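Local structure of delta (Bacillus subtilis, 3ZH9) at residues 12-17 and 112-117; 80-85 and 118-123; 176-181 and 209-214; 261-266 and 303-308. The protein probably acts as the wrench of the bacterial replicase's loading complex, opening the ring-shaped beta subunit dimer so that it can be placed on primed DNA. All coordinates share one frame; numbering follows the deposited sequence.

Contact 1: residues 12-17 and 112-117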
# COMPACT_ATOMS: atom_id res chain seq x y z
N GLY A 12 -9.19 24.71 4.58
CA GLY A 12 -9.26 25.61 3.45
C GLY A 12 -7.89 26.07 3.02
O GLY A 12 -7.76 27.01 2.25
N GLU A 13 -6.85 25.40 3.51
CA GLU A 13 -5.50 25.75 3.11
C GLU A 13 -5.05 24.87 1.95
O GLU A 13 -4.66 23.71 2.13
CB GLU A 13 -4.55 25.63 4.30
CG GLU A 13 -4.95 26.53 5.46
CD GLU A 13 -4.23 26.20 6.77
OE1 GLU A 13 -3.29 25.39 6.77
OE2 GLU A 13 -4.62 26.77 7.80
N VAL A 14 -5.17 25.42 0.74
CA VAL A 14 -4.79 24.68 -0.45
C VAL A 14 -3.73 25.49 -1.16
O VAL A 14 -3.95 26.64 -1.50
CB VAL A 14 -5.99 24.43 -1.40
CG1 VAL A 14 -5.62 23.37 -2.46
CG2 VAL A 14 -7.20 23.99 -0.60
N HIS A 15 -2.56 24.89 -1.36
CA HIS A 15 -1.43 25.61 -1.91
C HIS A 15 -1.28 25.39 -3.42
O HIS A 15 -1.85 24.46 -3.96
CB HIS A 15 -0.17 25.26 -1.10
CG HIS A 15 -0.37 25.44 0.38
ND1 HIS A 15 -0.65 26.66 0.95
CD2 HIS A 15 -0.39 24.53 1.39
CE1 HIS A 15 -0.80 26.51 2.26
NE2 HIS A 15 -0.66 25.23 2.55
N PRO A 16 -0.54 26.27 -4.09
CA PRO A 16 -0.44 26.21 -5.56
C PRO A 16 0.40 25.03 -6.05
O PRO A 16 0.18 24.59 -7.17
CB PRO A 16 0.24 27.54 -5.93
CG PRO A 16 -0.01 28.45 -4.74
CD PRO A 16 0.03 27.52 -3.54
N VAL A 17 1.33 24.52 -5.24
CA VAL A 17 2.22 23.44 -5.67
C VAL A 17 2.40 22.39 -4.56
O VAL A 17 2.79 22.73 -3.42
CB VAL A 17 3.61 23.96 -6.11
CG1 VAL A 17 4.48 22.83 -6.61
CG2 VAL A 17 3.51 25.05 -7.17
N TYR A 112 -4.22 30.55 -9.54
CA TYR A 112 -5.54 29.96 -9.70
C TYR A 112 -5.48 28.45 -9.97
O TYR A 112 -6.50 27.79 -10.13
CB TYR A 112 -6.25 30.66 -10.85
CG TYR A 112 -5.33 30.93 -12.03
CD1 TYR A 112 -4.99 29.93 -12.94
CD2 TYR A 112 -4.79 32.20 -12.23
CE1 TYR A 112 -4.16 30.20 -14.02
CE2 TYR A 112 -3.95 32.48 -13.30
CZ TYR A 112 -3.64 31.48 -14.19
OH TYR A 112 -2.80 31.78 -15.25
N THR A 113 -4.26 27.92 -10.01
CA THR A 113 -4.03 26.51 -10.27
C THR A 113 -3.45 25.82 -9.04
O THR A 113 -2.58 26.37 -8.35
CB THR A 113 -3.03 26.32 -11.46
OG1 THR A 113 -3.67 26.71 -12.67
CG2 THR A 113 -2.56 24.88 -11.57
N VAL A 114 -3.95 24.63 -8.75
CA VAL A 114 -3.26 23.72 -7.83
C VAL A 114 -2.53 22.65 -8.65
O VAL A 114 -3.15 21.84 -9.35
CB VAL A 114 -4.24 23.06 -6.83
CG1 VAL A 114 -3.48 22.09 -5.89
CG2 VAL A 114 -5.00 24.15 -6.05
N PHE A 115 -1.21 22.69 -8.57
CA PHE A 115 -0.33 21.82 -9.37
C PHE A 115 0.26 20.73 -8.46
O PHE A 115 0.99 21.03 -7.50
CB PHE A 115 0.80 22.68 -9.94
CG PHE A 115 1.64 21.99 -10.98
CD1 PHE A 115 2.75 21.23 -10.61
CD2 PHE A 115 1.34 22.13 -12.34
CE1 PHE A 115 3.54 20.61 -11.58
CE2 PHE A 115 2.12 21.52 -13.30
CZ PHE A 115 3.22 20.75 -12.93
N VAL A 116 -0.06 19.47 -8.74
CA VAL A 116 0.43 18.36 -7.93
C VAL A 116 1.36 17.42 -8.70
O VAL A 116 0.98 16.83 -9.72
CB VAL A 116 -0.73 17.56 -7.30
CG1 VAL A 116 -1.79 18.50 -6.74
CG2 VAL A 116 -1.36 16.68 -8.34
N LEU A 117 2.59 17.32 -8.23
CA LEU A 117 3.51 16.29 -8.69
C LEU A 117 3.29 15.04 -7.86
O LEU A 117 3.43 15.07 -6.63
CB LEU A 117 4.95 16.74 -8.51
CG LEU A 117 5.50 17.57 -9.66
CD1 LEU A 117 6.81 18.22 -9.24
CD2 LEU A 117 5.68 16.67 -10.88
O HOH W 1 0.11 26.29 -9.27
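V14 and V114 meet methyl to methyl: CG1 of V14 lies 3.7 Å from CG2 of V114, and the two side chains cross at about a right angle. V14 uses the branch that stands anti to its backbone N (chi1 -166°). V114 has the same rotamer but offers its other branch to V14, while its CG1 rests against the carbonyl O of H15, at 3.5 Å. Both valines also touch V39, which sets the pair against helix 25-39.

Beyond H15 the backbones join. P16 O accepts from F115 N at 2.7 Å, nearly straight at the hydrogen (166°). A water lies 2.7 Å from P16 O and 2.8 Å from T113 O, placed to bridge two carbonyl oxygens that could only repel each other directly. One residue on, CA of V17 comes within 3.3 Å of F115 O in a CA-H...O contact. V17 and F115 start out on the same face of the sheet, yet the F115 ring leads away from V17: CG is anti to the backbone N (chi1 -169°), and the ring packs on L102 and Y105 of helix 99-107. The parallel bridge between V17 and F115 sets strand 17-21 beside the central strand 113-119, in the 2-3-4-1-5 strand order characteristic of AAA+ modules of the P-loop NTPase class.

Contact 2: residues 80-85 and 118-123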
# COMPACT_ATOMS: atom_id res chain seq x y z
N VAL A 80 0.38 15.79 -12.31
CA VAL A 80 1.50 15.37 -13.13
C VAL A 80 2.19 14.18 -12.48
O VAL A 80 2.92 14.33 -11.49
CB VAL A 80 2.52 16.51 -13.30
CG1 VAL A 80 3.69 16.05 -14.12
CG2 VAL A 80 1.86 17.69 -13.96
N LYS A 81 1.94 12.99 -13.03
CA LYS A 81 2.50 11.76 -12.46
C LYS A 81 3.87 11.39 -13.02
O LYS A 81 4.19 11.69 -14.18
CB LYS A 81 1.55 10.58 -12.70
CG LYS A 81 0.15 10.76 -12.13
CD LYS A 81 -0.72 9.56 -12.51
CE LYS A 81 -2.15 9.74 -12.06
NZ LYS A 81 -3.05 8.76 -12.75
N ASN A 82 4.68 10.74 -12.18
CA ASN A 82 5.92 10.07 -12.59
C ASN A 82 7.06 10.96 -13.11
O ASN A 82 7.54 10.75 -14.23
CB ASN A 82 5.65 8.97 -13.61
CG ASN A 82 4.64 7.96 -13.12
OD1 ASN A 82 3.82 7.47 -13.90
ND2 ASN A 82 4.68 7.64 -11.84
N PRO A 83 7.48 11.95 -12.31
CA PRO A 83 8.68 12.72 -12.65
C PRO A 83 9.95 11.92 -12.33
O PRO A 83 10.65 12.25 -11.37
CB PRO A 83 8.56 13.96 -11.75
CG PRO A 83 7.75 13.50 -10.59
CD PRO A 83 6.79 12.48 -11.13
N TYR A 84 10.22 10.89 -13.13
CA TYR A 84 11.35 9.99 -12.92
C TYR A 84 12.68 10.72 -12.91
O TYR A 84 13.65 10.26 -12.31
CB TYR A 84 11.37 8.87 -13.97
CG TYR A 84 11.14 9.35 -15.39
CD1 TYR A 84 12.20 9.83 -16.16
CD2 TYR A 84 9.87 9.34 -15.95
CE1 TYR A 84 11.98 10.29 -17.46
CE2 TYR A 84 9.64 9.80 -17.24
CZ TYR A 84 10.70 10.26 -17.99
OH TYR A 84 10.46 10.70 -19.27
N PHE A 85 12.73 11.86 -13.58
CA PHE A 85 13.94 12.66 -13.63
C PHE A 85 14.26 13.30 -12.27
O PHE A 85 15.29 13.96 -12.12
CB PHE A 85 13.82 13.74 -14.71
CG PHE A 85 12.49 14.44 -14.70
CD1 PHE A 85 12.22 15.44 -13.78
CD2 PHE A 85 11.50 14.08 -15.61
CE1 PHE A 85 10.99 16.07 -13.76
CE2 PHE A 85 10.27 14.71 -15.59
CZ PHE A 85 10.02 15.71 -14.67
N LEU A 118 2.96 13.95 -8.53
CA LEU A 118 2.82 12.66 -7.86
C LEU A 118 4.02 11.80 -8.27
O LEU A 118 4.13 11.38 -9.43
CB LEU A 118 1.50 12.02 -8.25
CG LEU A 118 1.11 10.76 -7.49
CD1 LEU A 118 1.28 10.98 -6.00
CD2 LEU A 118 -0.33 10.37 -7.82
N ALA A 119 4.94 11.59 -7.34
CA ALA A 119 6.22 10.95 -7.63
C ALA A 119 6.41 9.73 -6.74
O ALA A 119 6.95 9.84 -5.65
CB ALA A 119 7.36 11.92 -7.42
N PRO A 120 5.96 8.56 -7.21
CA PRO A 120 5.87 7.35 -6.38
C PRO A 120 7.23 6.68 -6.16
O PRO A 120 7.35 5.49 -6.40
CB PRO A 120 4.99 6.44 -7.23
CG PRO A 120 5.37 6.80 -8.65
CD PRO A 120 5.54 8.31 -8.60
N TYR A 121 8.23 7.44 -5.72
CA TYR A 121 9.57 6.92 -5.51
C TYR A 121 9.90 7.10 -4.04
O TYR A 121 9.34 7.97 -3.38
CB TYR A 121 10.57 7.70 -6.36
CG TYR A 121 10.10 7.99 -7.77
CD1 TYR A 121 9.84 6.96 -8.67
CD2 TYR A 121 9.93 9.30 -8.21
CE1 TYR A 121 9.43 7.22 -9.95
CE2 TYR A 121 9.51 9.58 -9.49
CZ TYR A 121 9.26 8.53 -10.36
OH TYR A 121 8.84 8.81 -11.65
N GLU A 122 10.84 6.31 -3.54
CA GLU A 122 11.17 6.36 -2.12
C GLU A 122 11.92 7.64 -1.79
O GLU A 122 11.79 8.19 -0.69
CB GLU A 122 12.06 5.18 -1.73
CG GLU A 122 11.37 3.84 -1.67
CD GLU A 122 12.28 2.75 -1.11
OE1 GLU A 122 13.24 3.10 -0.39
OE2 GLU A 122 12.03 1.56 -1.40
N LYS A 123 12.70 8.10 -2.75
CA LYS A 123 13.69 9.13 -2.52
C LYS A 123 13.85 9.95 -3.78
O LYS A 123 13.82 9.42 -4.89
CB LYS A 123 15.03 8.47 -2.16
CG LYS A 123 16.21 9.41 -2.05
CD LYS A 123 17.51 8.62 -1.86
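L118 sits between V80 and N82 in a parallel bridge with K81, joining strands 76-81 and 113-119, the two strands of a beta-alpha-beta crossover through helix 99-107. L118 N donates to V80 O at 3.0 Å, and L118 O accepts from N82 N at 2.9 Å. Strand 76-81 ends at K81 and strand 113-119 one residue past L118, at A119; P83 and P120 then each centre an inverse gamma turn, and Y121 reaches back from one turn to the other.

The Y121 side chain leaves CB toward 80-85, with CG anti to its own carbonyl carbon (chi1 -43°); CD of its neighbour P120 sits over the centre of one ring face. Farther out, CE2 touches P83 O at 3.5 Å, and CZ lies 3.6 Å from CA of Y84. At the tip, Y121 OH is 3.1 Å from N82 C, the carbonyl carbon, which lies at the ring's edge near its plane, and 3.4 Å from CB of Y84. Y84 N is also close to that hydroxyl, but at a poor angle; it bonds weakly back to N82 O. The Y84 ring then runs away from Y121, and its own hydroxyl bonds to I95 O. Nearer the sheet the two turns also meet through apolar groups, with the P83 ring laid on A119, its CG 3.6 Å from the A119 CB.

Contact 3: residues 176-181 and 209-214. With SO4 (sulfate ion), chain H; SO4 (sulfate ion), chain B; SO4 (sulfate ion), chain M.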
# COMPACT_ATOMS: atom_id res chain seq x y z
N LEU A 176 -2.71 -6.16 13.12
CA LEU A 176 -2.51 -7.60 13.00
C LEU A 176 -3.59 -8.25 12.11
O LEU A 176 -3.29 -9.08 11.25
CB LEU A 176 -2.56 -8.25 14.39
CG LEU A 176 -2.60 -9.79 14.43
CD1 LEU A 176 -1.21 -10.35 14.23
CD2 LEU A 176 -3.17 -10.28 15.75
N LEU A 177 -4.85 -7.88 12.35
CA LEU A 177 -5.98 -8.53 11.70
C LEU A 177 -5.99 -8.31 10.20
O LEU A 177 -6.39 -9.17 9.44
CB LEU A 177 -7.30 -8.01 12.30
CG LEU A 177 -7.69 -8.50 13.70
CD1 LEU A 177 -8.89 -7.71 14.21
CD2 LEU A 177 -7.97 -10.00 13.71
N VAL A 178 -5.54 -7.13 9.76
CA VAL A 178 -5.61 -6.83 8.35
C VAL A 178 -4.24 -6.97 7.71
O VAL A 178 -4.02 -6.53 6.58
CB VAL A 178 -6.23 -5.44 8.08
CG1 VAL A 178 -7.65 -5.39 8.67
CG2 VAL A 178 -5.35 -4.33 8.64
N ASN A 179 -3.33 -7.60 8.45
CA ASN A 179 -1.98 -7.87 7.94
C ASN A 179 -1.25 -6.60 7.52
O ASN A 179 -0.50 -6.62 6.55
CB ASN A 179 -2.03 -8.83 6.75
CG ASN A 179 -0.82 -9.77 6.70
OD1 ASN A 179 -0.28 -10.15 7.74
ND2 ASN A 179 -0.39 -10.13 5.50
N GLY A 180 -1.50 -5.50 8.22
CA GLY A 180 -0.73 -4.29 7.98
C GLY A 180 -1.09 -3.42 6.77
O GLY A 180 -0.54 -2.34 6.62
N HIS A 181 -2.00 -3.87 5.90
CA HIS A 181 -2.38 -3.05 4.74
C HIS A 181 -3.01 -1.72 5.15
O HIS A 181 -4.02 -1.71 5.88
CB HIS A 181 -3.36 -3.82 3.86
CG HIS A 181 -2.77 -5.03 3.22
ND1 HIS A 181 -2.02 -4.97 2.06
CD2 HIS A 181 -2.81 -6.34 3.58
CE1 HIS A 181 -1.63 -6.19 1.74
NE2 HIS A 181 -2.09 -7.04 2.64
N MET A 209 -14.88 -7.47 17.69
CA MET A 209 -16.22 -7.88 17.30
C MET A 209 -16.50 -7.49 15.86
O MET A 209 -17.15 -8.23 15.12
CB MET A 209 -17.30 -7.37 18.26
CG MET A 209 -17.59 -5.89 18.19
SD MET A 209 -18.91 -5.41 19.38
CE MET A 209 -18.03 -5.64 20.93
N LEU A 210 -15.98 -6.35 15.44
CA LEU A 210 -16.38 -5.83 14.13
C LEU A 210 -15.45 -6.27 12.98
O LEU A 210 -15.92 -6.49 11.87
CB LEU A 210 -16.51 -4.31 14.16
CG LEU A 210 -17.19 -3.69 12.94
CD1 LEU A 210 -18.70 -4.02 12.89
CD2 LEU A 210 -16.97 -2.18 12.93
N VAL A 211 -14.16 -6.44 13.26
CA VAL A 211 -13.16 -6.55 12.19
C VAL A 211 -12.75 -7.99 11.98
O VAL A 211 -12.19 -8.62 12.89
CB VAL A 211 -11.89 -5.73 12.49
CG1 VAL A 211 -10.84 -5.92 11.39
CG2 VAL A 211 -12.21 -4.26 12.66
N ALA A 212 -13.04 -8.53 10.79
CA ALA A 212 -12.73 -9.93 10.50
C ALA A 212 -11.25 -10.10 10.14
O ALA A 212 -10.69 -9.33 9.36
CB ALA A 212 -13.62 -10.46 9.38
N ARG A 213 -10.63 -11.14 10.69
CA ARG A 213 -9.27 -11.50 10.31
C ARG A 213 -9.24 -11.76 8.82
O ARG A 213 -10.03 -12.55 8.31
CB ARG A 213 -8.84 -12.73 11.09
CG ARG A 213 -7.34 -12.96 11.11
CD ARG A 213 -6.99 -14.14 12.03
NE ARG A 213 -7.23 -13.79 13.42
CZ ARG A 213 -6.27 -13.51 14.31
NH1 ARG A 213 -4.99 -13.56 13.96
NH2 ARG A 213 -6.60 -13.20 15.56
N SER A 214 -8.35 -11.08 8.11
CA SER A 214 -8.28 -11.22 6.65
C SER A 214 -7.88 -12.65 6.23
O SER A 214 -7.22 -13.38 6.99
CB SER A 214 -7.32 -10.20 6.04
OG SER A 214 -5.97 -10.58 6.25
S SO4 H . -12.87 -13.24 12.79
O1 SO4 H . -13.65 -12.64 13.87
O2 SO4 H . -11.59 -12.55 12.70
O3 SO4 H . -13.57 -13.12 11.50
O4 SO4 H . -12.66 -14.66 13.10
S SO4 B . -2.26 -1.39 0.52
O1 SO4 B . -2.25 -0.23 1.41
O2 SO4 B . -1.30 -2.38 1.03
O3 SO4 B . -1.87 -0.95 -0.83
O4 SO4 B . -3.58 -2.01 0.46
S SO4 M . -9.92 -12.07 17.43
O1 SO4 M . -9.94 -10.69 16.90
O2 SO4 M . -8.61 -12.67 17.21
O3 SO4 M . -10.93 -12.90 16.76
O4 SO4 M . -10.22 -12.05 18.86
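R213 N donates to O2 of one sulfate at 2.6 Å, nearly straight at 167°, while the side chain of the same residue turns back over L177 toward a second sulfate. R213 CG is anti to the backbone N, and a bend at chi3 (-69°) turns NE out of the extended line of the chain. CD2 of L177 lies over one face of the guanidinium, toward its rim and 3.9 Å from NE; the two side chains cross at about a right angle. At the guanidinium edge, in plane, NH2 donates to O2 of the second sulfate at 2.7 Å. Both ions probably come from the crystallisation liquor. The other L177 methyl, CD1, packs on V211, 3.9 Å from its CG1, and V178 CG1 approaches the same V211 methyl from farther off.

Here one helix ends against the start of another. Helix 168-177 closes in a Schellman motif with N179, at positive phi, as the C-prime residue, and S214 is the N-cap of helix 215-227, its OG bonded to Q217 N. The two signals are tied by S214 N donating to L177 O at 3.0 Å, almost perfectly straight at 178°. E216 OE1 takes bonds from N179 ND2 and H181 NE2, pinning the turn to the first turn of helix 215-227. Through its other ring nitrogen, ND1, H181 donates to O2 of a third sulfate at 2.9 Å.

Contact 4: residues 261-266 and 303-308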
# COMPACT_ATOMS: atom_id res chain seq x y z
N LEU A 261 7.02 -16.30 -1.62
CA LEU A 261 7.59 -15.15 -0.92
C LEU A 261 8.63 -15.54 0.12
O LEU A 261 9.67 -14.88 0.25
CB LEU A 261 6.48 -14.36 -0.23
CG LEU A 261 6.94 -13.09 0.49
CD1 LEU A 261 7.70 -12.14 -0.43
CD2 LEU A 261 5.73 -12.40 1.13
N ILE A 262 8.36 -16.59 0.89
CA ILE A 262 9.32 -17.03 1.90
C ILE A 262 10.63 -17.47 1.24
O ILE A 262 11.72 -17.07 1.66
CB ILE A 262 8.73 -18.20 2.74
CG1 ILE A 262 7.58 -17.68 3.60
CG2 ILE A 262 9.80 -18.81 3.63
CD1 ILE A 262 6.67 -18.78 4.07
N LEU A 263 10.52 -18.26 0.19
CA LEU A 263 11.72 -18.71 -0.53
C LEU A 263 12.55 -17.51 -1.05
O LEU A 263 13.75 -17.46 -0.85
CB LEU A 263 11.34 -19.63 -1.69
CG LEU A 263 12.55 -20.19 -2.47
CD1 LEU A 263 13.20 -21.33 -1.69
CD2 LEU A 263 12.14 -20.63 -3.82
N GLN A 264 11.90 -16.56 -1.71
CA GLN A 264 12.59 -15.36 -2.20
C GLN A 264 13.27 -14.56 -1.07
O GLN A 264 14.43 -14.15 -1.17
CB GLN A 264 11.60 -14.44 -2.91
CG GLN A 264 11.16 -14.94 -4.28
CD GLN A 264 9.98 -14.16 -4.79
OE1 GLN A 264 9.03 -13.89 -4.04
NE2 GLN A 264 10.01 -13.78 -6.05
N THR A 265 12.51 -14.31 -0.02
CA THR A 265 13.01 -13.57 1.12
C THR A 265 14.21 -14.30 1.76
O THR A 265 15.23 -13.68 2.07
CB THR A 265 11.88 -13.35 2.14
OG1 THR A 265 10.87 -12.52 1.54
CG2 THR A 265 12.40 -12.66 3.35
N LYS A 266 14.09 -15.61 1.94
CA LYS A 266 15.18 -16.40 2.53
C LYS A 266 16.44 -16.30 1.66
O LYS A 266 17.54 -16.14 2.17
CB LYS A 266 14.76 -17.87 2.69
CG LYS A 266 15.76 -18.74 3.44
CD LYS A 266 15.33 -20.21 3.42
CE LYS A 266 16.18 -21.08 4.34
NZ LYS A 266 16.00 -20.76 5.79
N GLU A 303 13.16 -27.78 1.81
CA GLU A 303 11.73 -27.92 2.13
C GLU A 303 10.88 -26.99 1.27
O GLU A 303 9.85 -27.39 0.71
CB GLU A 303 11.47 -27.56 3.58
CG GLU A 303 11.95 -28.56 4.61
CD GLU A 303 11.58 -28.13 6.02
OE1 GLU A 303 12.32 -27.30 6.62
OE2 GLU A 303 10.53 -28.59 6.52
N LEU A 304 11.30 -25.74 1.19
CA LEU A 304 10.53 -24.72 0.48
C LEU A 304 10.38 -25.08 -0.99
O LEU A 304 9.32 -24.93 -1.56
CB LEU A 304 11.21 -23.35 0.66
CG LEU A 304 11.09 -22.78 2.08
CD1 LEU A 304 11.99 -21.56 2.29
CD2 LEU A 304 9.60 -22.45 2.43
N ARG A 305 11.46 -25.57 -1.60
CA ARG A 305 11.41 -26.01 -2.99
C ARG A 305 10.44 -27.16 -3.19
O ARG A 305 9.71 -27.19 -4.16
CB ARG A 305 12.80 -26.42 -3.48
CG ARG A 305 13.73 -25.24 -3.69
CD ARG A 305 15.17 -25.73 -3.83
NE ARG A 305 16.11 -24.65 -4.15
CZ ARG A 305 17.43 -24.78 -4.12
NH1 ARG A 305 17.97 -25.94 -3.74
NH2 ARG A 305 18.22 -23.77 -4.43
N LEU A 306 10.45 -28.13 -2.27
CA LEU A 306 9.51 -29.25 -2.31
C LEU A 306 8.08 -28.76 -2.15
O LEU A 306 7.18 -29.14 -2.90
CB LEU A 306 9.82 -30.24 -1.18
CG LEU A 306 11.23 -30.84 -1.26
CD1 LEU A 306 11.58 -31.66 -0.02
CD2 LEU A 306 11.39 -31.67 -2.54
N ILE A 307 7.87 -27.89 -1.16
CA ILE A 307 6.53 -27.40 -0.86
C ILE A 307 5.99 -26.67 -2.08
O ILE A 307 4.86 -26.89 -2.51
CB ILE A 307 6.50 -26.52 0.40
CG1 ILE A 307 6.66 -27.41 1.65
CG2 ILE A 307 5.19 -25.72 0.48
CD1 ILE A 307 7.05 -26.64 2.94
N ILE A 308 6.82 -25.81 -2.65
CA ILE A 308 6.43 -25.06 -3.82
C ILE A 308 6.02 -25.98 -4.99
O ILE A 308 4.98 -25.77 -5.60
CB ILE A 308 7.54 -24.05 -4.23
CG1 ILE A 308 7.55 -22.88 -3.26
CG2 ILE A 308 7.34 -23.57 -5.67
CD1 ILE A 308 8.84 -22.11 -3.22
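Helices 248-269 and 301-319 form an antiparallel pair in the C-terminal domain, the part that in relatives of this family builds the oligomeric collar of the loader. At segments 261-266 and 303-308 their axes come within 10.0 Å and cross at -153°. The closest backbone approach is at L263 and L304, whose side chains slide past each other in opposite directions, CD1 of L263 lying 3.7 Å from CB of L304.

L263 divides its two branches. Its CG stands anti to the backbone N (chi1 -178°), reaching out toward the partner helix; from there CD1 goes to L304, while CD2 meets CD1 of I308 at 3.7 Å, the L263 and I308 side chains crossing at about a right angle. The same I308 methyl also rests near CB of L263. L304 in turn sends its methyls across to I262 and K266. CD1 and CD2 both touch CG2 of I262, each at 3.8 Å, and CD1 also meets the aliphatic CD of K266 at 3.8 Å. F259, on helix 248-269, and F299 add further cover to L304.

K266 thus contributes to this interface as hydrocarbon, its chain extended to CE and bent only at the last torsion (chi4 66°). Its ammonium is satisfied beyond the interface by the carbonyl oxygens of A296 and F299. With branched aliphatic side chains carrying the contact and no polar bond joining the two segments, the pairing here rests on shape and burial of methyl groups rather than on directional bonds.

Contacts 1 and 2 share strand 113-119 and the same parallel sheet, with centres about 17 Å apart. They touch directly: V80 N probably bonds to V116 O at 2.9 Å, and CZ of F115 packs on CG2 of V80 at 3.5 Å. Contacts 3 and 4 belong to the helical remainder of the chain. Contact 3 is about 31 Å, centre to centre, from contact 2, and about 25 Å from contact 4, whose nearest atoms are about 8 Å from its own. Contacts 1 and 4 are the most distant pair, their centres about 47 Å apart on opposite sides of the chain's centre. Three sulfates bond to residues of contact 3, two at R213 and one at H181.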